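Local coordinates for uncharacterized protein YycE (Bacillus subtilis, PDB 1TWU) that is of unknown function but belongs to the vicinal oxygen chelate superfamily and is a putative relative of glyoxalases and fosfomycin resistance proteins, at residues D23-L35 with A93-E105. Residues are numbered along the deposited sequence; the frame is centred on the assembly and turned at random.
Sequences DEIIRFYEEGLCL and AITSKLKHMGYQE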
loop_
_atom_site.group_PDB
_atom_site.type_symbol
_atom_site.label_atom_id
_atom_site.label_comp_id
_atom_site.label_asym_id
_atom_site.label_seq_id
_atom_site.Cartn_x
_atom_site.Cartn_y
_atom_site.Cartn_z
ATOM N N ASP A 23 2.327 -15.582 11.246
ATOM C CA ASP A 23 3.183 -15.444 12.410
ATOM C C ASP A 23 4.503 -14.799 12.020
ATOM O O ASP A 23 5.041 -13.981 12.764
ATOM C CB ASP A 23 3.424 -16.798 13.063
ATOM C CG ASP A 23 2.182 -17.336 13.760
ATOM O OD1 ASP A 23 1.541 -16.573 14.526
ATOM O OD2 ASP A 23 1.851 -18.525 13.546
ATOM N N GLU A 24 5.025 -15.167 10.853
ATOM C CA GLU A 24 6.276 -14.594 10.365
ATOM C C GLU A 24 6.079 -13.109 10.087
ATOM O O GLU A 24 6.953 -12.285 10.371
ATOM C CB GLU A 24 6.717 -15.293 9.084
ATOM C CG GLU A 24 7.271 -16.664 9.328
ATOM C CD GLU A 24 8.346 -16.657 10.401
ATOM O OE1 GLU A 24 9.207 -15.751 10.387
ATOM O OE2 GLU A 24 8.333 -17.564 11.258
ATOM N N ILE A 25 4.922 -12.788 9.519
ATOM C CA ILE A 25 4.558 -11.418 9.202
ATOM C C ILE A 25 4.503 -10.589 10.494
ATOM O O ILE A 25 4.995 -9.456 10.539
ATOM C CB ILE A 25 3.182 -11.382 8.472
ATOM C CG1 ILE A 25 3.339 -11.935 7.053
ATOM C CG2 ILE A 25 2.615 -9.980 8.462
ATOM C CD1 ILE A 25 4.253 -11.118 6.152
ATOM N N ILE A 26 3.918 -11.162 11.542
ATOM C CA ILE A 26 3.813 -10.474 12.825
ATOM C C ILE A 26 5.191 -10.198 13.436
ATOM O O ILE A 26 5.431 -9.116 13.984
ATOM C CB ILE A 26 2.952 -11.290 13.812
ATOM C CG1 ILE A 26 1.509 -11.320 13.313
ATOM C CG2 ILE A 26 3.016 -10.680 15.202
ATOM C CD1 ILE A 26 0.599 -12.226 14.107
ATOM N N ARG A 27 6.093 -11.172 13.339
ATOM C CA ARG A 27 7.441 -10.995 13.867
ATOM C C ARG A 27 8.162 -9.843 13.167
ATOM O O ARG A 27 8.826 -9.034 13.811
ATOM C CB ARG A 27 8.261 -12.276 13.708
ATOM C CG ARG A 27 9.716 -12.104 14.131
ATOM C CD ARG A 27 10.446 -13.429 14.146
ATOM N NE ARG A 27 11.798 -13.342 14.699
ATOM C CZ ARG A 27 12.887 -13.042 14.000
ATOM N NH1 ARG A 27 12.807 -12.790 12.702
ATOM N NH2 ARG A 27 14.069 -13.020 14.600
ATOM N N PHE A 28 8.026 -9.770 11.847
ATOM C CA PHE A 28 8.676 -8.717 11.074
ATOM C C PHE A 28 8.103 -7.337 11.382
ATOM O O PHE A 28 8.845 -6.400 11.702
ATOM C CB PHE A 28 8.519 -8.984 9.571
ATOM C CG PHE A 28 9.125 -7.911 8.691
ATOM C CD1 PHE A 28 10.489 -7.910 8.399
ATOM C CD2 PHE A 28 8.333 -6.891 8.165
ATOM C CE1 PHE A 28 11.055 -6.909 7.597
ATOM C CE2 PHE A 28 8.887 -5.889 7.368
ATOM C CZ PHE A 28 10.252 -5.898 7.082
ATOM N N TYR A 29 6.781 -7.216 11.282
ATOM C CA TYR A 29 6.106 -5.937 11.500
ATOM C C TYR A 29 5.949 -5.474 12.935
ATOM O O TYR A 29 6.105 -4.286 13.223
ATOM C CB TYR A 29 4.738 -5.950 10.807
ATOM C CG TYR A 29 4.881 -5.894 9.314
ATOM C CD1 TYR A 29 5.149 -4.691 8.669
ATOM C CD2 TYR A 29 4.856 -7.064 8.549
ATOM C CE1 TYR A 29 5.398 -4.651 7.286
ATOM C CE2 TYR A 29 5.105 -7.040 7.167
ATOM C CZ TYR A 29 5.377 -5.833 6.544
ATOM O OH TYR A 29 5.647 -5.807 5.197
ATOM N N GLU A 30 5.649 -6.395 13.837
ATOM C CA GLU A 30 5.468 -6.000 15.215
ATOM C C GLU A 30 6.782 -6.033 15.982
ATOM O O GLU A 30 7.136 -5.066 16.655
ATOM C CB GLU A 30 4.432 -6.895 15.884
ATOM C CG GLU A 30 3.533 -6.132 16.820
ATOM C CD GLU A 30 2.508 -7.012 17.496
ATOM O OE1 GLU A 30 1.938 -7.903 16.821
ATOM O OE2 GLU A 30 2.260 -6.799 18.702
ATOM N N GLU A 31 7.511 -7.137 15.876
ATOM C CA GLU A 31 8.788 -7.250 16.564
ATOM C C GLU A 31 9.893 -6.506 15.827
ATOM O O GLU A 31 10.775 -5.918 16.448
ATOM C CB GLU A 31 9.210 -8.707 16.703
ATOM C CG GLU A 31 8.275 -9.573 17.509
ATOM C CD GLU A 31 8.926 -10.899 17.883
ATOM O OE1 GLU A 31 8.191 -11.903 18.048
ATOM O OE2 GLU A 31 10.177 -10.934 18.023
ATOM N N GLY A 32 9.848 -6.538 14.503
ATOM C CA GLY A 32 10.871 -5.877 13.723
ATOM C C GLY A 32 10.697 -4.382 13.611
ATOM O O GLY A 32 11.512 -3.618 14.127
ATOM N N LEU A 33 9.639 -3.961 12.926
ATOM C CA LEU A 33 9.369 -2.541 12.743
ATOM C C LEU A 33 8.797 -1.882 13.980
ATOM O O LEU A 33 8.877 -0.666 14.130
ATOM C CB LEU A 33 8.392 -2.324 11.592
ATOM C CG LEU A 33 8.976 -2.516 10.200
ATOM C CD1 LEU A 33 7.912 -2.199 9.153
ATOM C CD2 LEU A 33 10.184 -1.601 10.044
ATOM N N CYS A 34 8.219 -2.687 14.862
ATOM C CA CYS A 34 7.602 -2.163 16.069
ATOM C C CYS A 34 6.396 -1.303 15.716
ATOM O O CYS A 34 6.207 -0.209 16.251
ATOM C CB CYS A 34 8.608 -1.354 16.891
ATOM S SG CYS A 34 9.810 -2.388 17.761
ATOM N N LEU A 35 5.598 -1.797 14.777
ATOM C CA LEU A 35 4.373 -1.118 14.392
ATOM C C LEU A 35 3.385 -1.583 15.453
ATOM O O LEU A 35 3.452 -2.725 15.917
ATOM C CB LEU A 35 3.897 -1.567 13.005
ATOM C CG LEU A 35 4.819 -1.281 11.816
ATOM C CD1 LEU A 35 4.045 -1.509 10.527
ATOM C CD2 LEU A 35 5.317 0.152 11.872
ATOM N N ALA A 93 19.707 2.313 12.447
ATOM C CA ALA A 93 19.282 1.501 13.580
ATOM C C ALA A 93 18.189 0.495 13.245
ATOM O O ALA A 93 18.285 -0.674 13.612
ATOM C CB ALA A 93 18.810 2.396 14.710
ATOM N N ILE A 94 17.148 0.943 12.553
ATOM C CA ILE A 94 16.057 0.040 12.222
ATOM C C ILE A 94 16.477 -1.037 11.220
ATOM O O ILE A 94 16.203 -2.225 11.426
ATOM C CB ILE A 94 14.805 0.812 11.695
ATOM C CG1 ILE A 94 13.647 -0.170 11.492
ATOM C CG2 ILE A 94 15.115 1.527 10.387
ATOM C CD1 ILE A 94 13.321 -1.002 12.727
ATOM N N THR A 95 17.158 -0.635 10.152
ATOM C CA THR A 95 17.594 -1.598 9.146
ATOM C C THR A 95 18.575 -2.611 9.741
ATOM O O THR A 95 18.612 -3.770 9.327
ATOM C CB THR A 95 18.261 -0.893 7.942
ATOM O OG1 THR A 95 19.360 -0.101 8.402
ATOM C CG2 THR A 95 17.257 -0.005 7.215
ATOM N N SER A 96 19.362 -2.168 10.718
ATOM C CA SER A 96 20.339 -3.027 11.372
ATOM C C SER A 96 19.652 -4.058 12.253
ATOM O O SER A 96 20.073 -5.212 12.327
ATOM C CB SER A 96 21.289 -2.191 12.220
ATOM O OG SER A 96 22.211 -3.025 12.890
ATOM N N LYS A 97 18.594 -3.630 12.928
ATOM C CA LYS A 97 17.829 -4.512 13.797
ATOM C C LYS A 97 17.158 -5.618 12.974
ATOM O O LYS A 97 17.134 -6.780 13.377
ATOM C CB LYS A 97 16.765 -3.698 14.544
ATOM C CG LYS A 97 15.833 -4.535 15.410
ATOM C CD LYS A 97 14.749 -3.683 16.049
ATOM C CE LYS A 97 13.778 -4.540 16.843
ATOM N NZ LYS A 97 12.690 -3.736 17.472
ATOM N N LEU A 98 16.619 -5.248 11.815
ATOM C CA LEU A 98 15.943 -6.202 10.939
ATOM C C LEU A 98 16.903 -7.243 10.365
ATOM O O LEU A 98 16.561 -8.421 10.266
ATOM C CB LEU A 98 15.225 -5.458 9.802
ATOM C CG LEU A 98 14.063 -4.543 10.227
ATOM C CD1 LEU A 98 13.526 -3.819 9.008
ATOM C CD2 LEU A 98 12.965 -5.349 10.908
ATOM N N LYS A 99 18.102 -6.813 9.983
ATOM C CA LYS A 99 19.091 -7.737 9.433
ATOM C C LYS A 99 19.590 -8.685 10.526
ATOM O O LYS A 99 19.845 -9.864 10.269
ATOM C CB LYS A 99 20.269 -6.962 8.823
ATOM C CG LYS A 99 19.867 -6.026 7.689
ATOM C CD LYS A 99 21.060 -5.345 7.059
ATOM C CE LYS A 99 21.903 -6.328 6.280
ATOM N NZ LYS A 99 22.995 -5.649 5.520
ATOM N N HIS A 100 19.721 -8.173 11.746
ATOM C CA HIS A 100 20.174 -8.995 12.859
ATOM C C HIS A 100 19.083 -9.964 13.296
ATOM O O HIS A 100 19.363 -10.977 13.949
ATOM C CB HIS A 100 20.623 -8.111 14.021
ATOM C CG HIS A 100 21.885 -7.355 13.736
ATOM N ND1 HIS A 100 22.572 -6.649 14.701
ATOM C CD2 HIS A 100 22.591 -7.202 12.588
ATOM C CE1 HIS A 100 23.644 -6.095 14.162
ATOM N NE2 HIS A 100 23.679 -6.415 12.879
ATOM N N MET A 101 17.841 -9.654 12.927
ATOM C CA MET A 101 16.714 -10.526 13.237
ATOM C C MET A 101 16.646 -11.617 12.164
ATOM O O MET A 101 15.917 -12.594 12.312
ATOM C CB MET A 101 15.398 -9.736 13.285
ATOM C CG MET A 101 15.197 -8.949 14.579
ATOM S SD MET A 101 13.695 -7.988 14.578
ATOM C CE MET A 101 12.558 -9.220 14.984
ATOM N N GLY A 102 17.410 -11.443 11.087
ATOM C CA GLY A 102 17.436 -12.442 10.029
ATOM C C GLY A 102 16.909 -12.042 8.659
ATOM O O GLY A 102 16.971 -12.839 7.723
ATOM N N TYR A 103 16.402 -10.820 8.526
ATOM C CA TYR A 103 15.860 -10.364 7.253
ATOM C C TYR A 103 16.940 -9.865 6.296
ATOM O O TYR A 103 17.871 -9.181 6.700
ATOM C CB TYR A 103 14.794 -9.298 7.516
ATOM C CG TYR A 103 13.697 -9.834 8.415
ATOM C CD1 TYR A 103 12.827 -10.829 7.959
ATOM C CD2 TYR A 103 13.588 -9.418 9.747
ATOM C CE1 TYR A 103 11.881 -11.405 8.801
ATOM C CE2 TYR A 103 12.645 -9.988 10.604
ATOM C CZ TYR A 103 11.796 -10.987 10.123
ATOM O OH TYR A 103 10.887 -11.595 10.960
ATOM N N GLN A 104 16.789 -10.227 5.025
ATOM C CA GLN A 104 17.735 -9.897 3.962
ATOM C C GLN A 104 17.658 -8.497 3.403
ATOM O O GLN A 104 16.571 -7.992 3.125
ATOM C CB GLN A 104 17.540 -10.840 2.773
ATOM C CG GLN A 104 17.592 -12.287 3.120
ATOM C CD GLN A 104 18.968 -12.713 3.568
ATOM O OE1 GLN A 104 19.114 -13.454 4.542
ATOM N NE2 GLN A 104 19.992 -12.256 2.852
ATOM N N GLU A 105 18.820 -7.876 3.222
ATOM C CA GLU A 105 18.859 -6.569 2.596
ATOM C C GLU A 105 19.081 -6.951 1.135
ATOM O O GLU A 105 19.911 -7.816 0.833
ATOM C CB GLU A 105 20.040 -5.723 3.076
ATOM C CG GLU A 105 19.981 -4.299 2.512
ATOM C CD GLU A 105 21.246 -3.488 2.738
ATOM O OE1 GLU A 105 21.810 -3.539 3.851
ATOM O OE2 GLU A 105 21.665 -2.780 1.796
#
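The helical segments 23-32 and 93-100 run roughly antiparallel, at 146°, with axes 10.8 Å apart at closest approach and Gly-32 facing Leu-98 where the backbones come nearest. Strand and helix order repeats along the chain as two βαβββ modules, the unit of the vicinal oxygen chelate fold, and here the helices of the two modules meet. At Gly-32, the lack of a side chain lets Leu-98 CD2 settle 3.5 Å from its CA, while Met-101 SD lies 3.6 Å from the same carbon. Deeper, Leu-33 CD2 meets Ile-94 CG1 and Leu-98 CD1, and Leu-33 also touches Phe-130 of strand 127-131. In Phe-28, chi1 of 178° swings the ring away from the backbone N and carries its CD1 edge over the centre of the Tyr-103 ring, a T-shaped stack with planes at 87°. Beyond the Schellman turn at Gly-102, Tyr-103 OH accepts from Arg-27 NH1 (2.9 Å), tilted out of the guanidinium plane. Lys-97, extended, donates NZ to Glu-31 O (3.1 Å), nearly in line with the C=O bond. Arg-27, its chain extended as far as NE, has Met-101 CE over one guanidinium face and grips Met-101 O end-on with two nitrogens: NH1 approaches from above the carbonyl plane, whereas NH2, 3.0 Å from Met-101 O, lies in that plane on a lone pair.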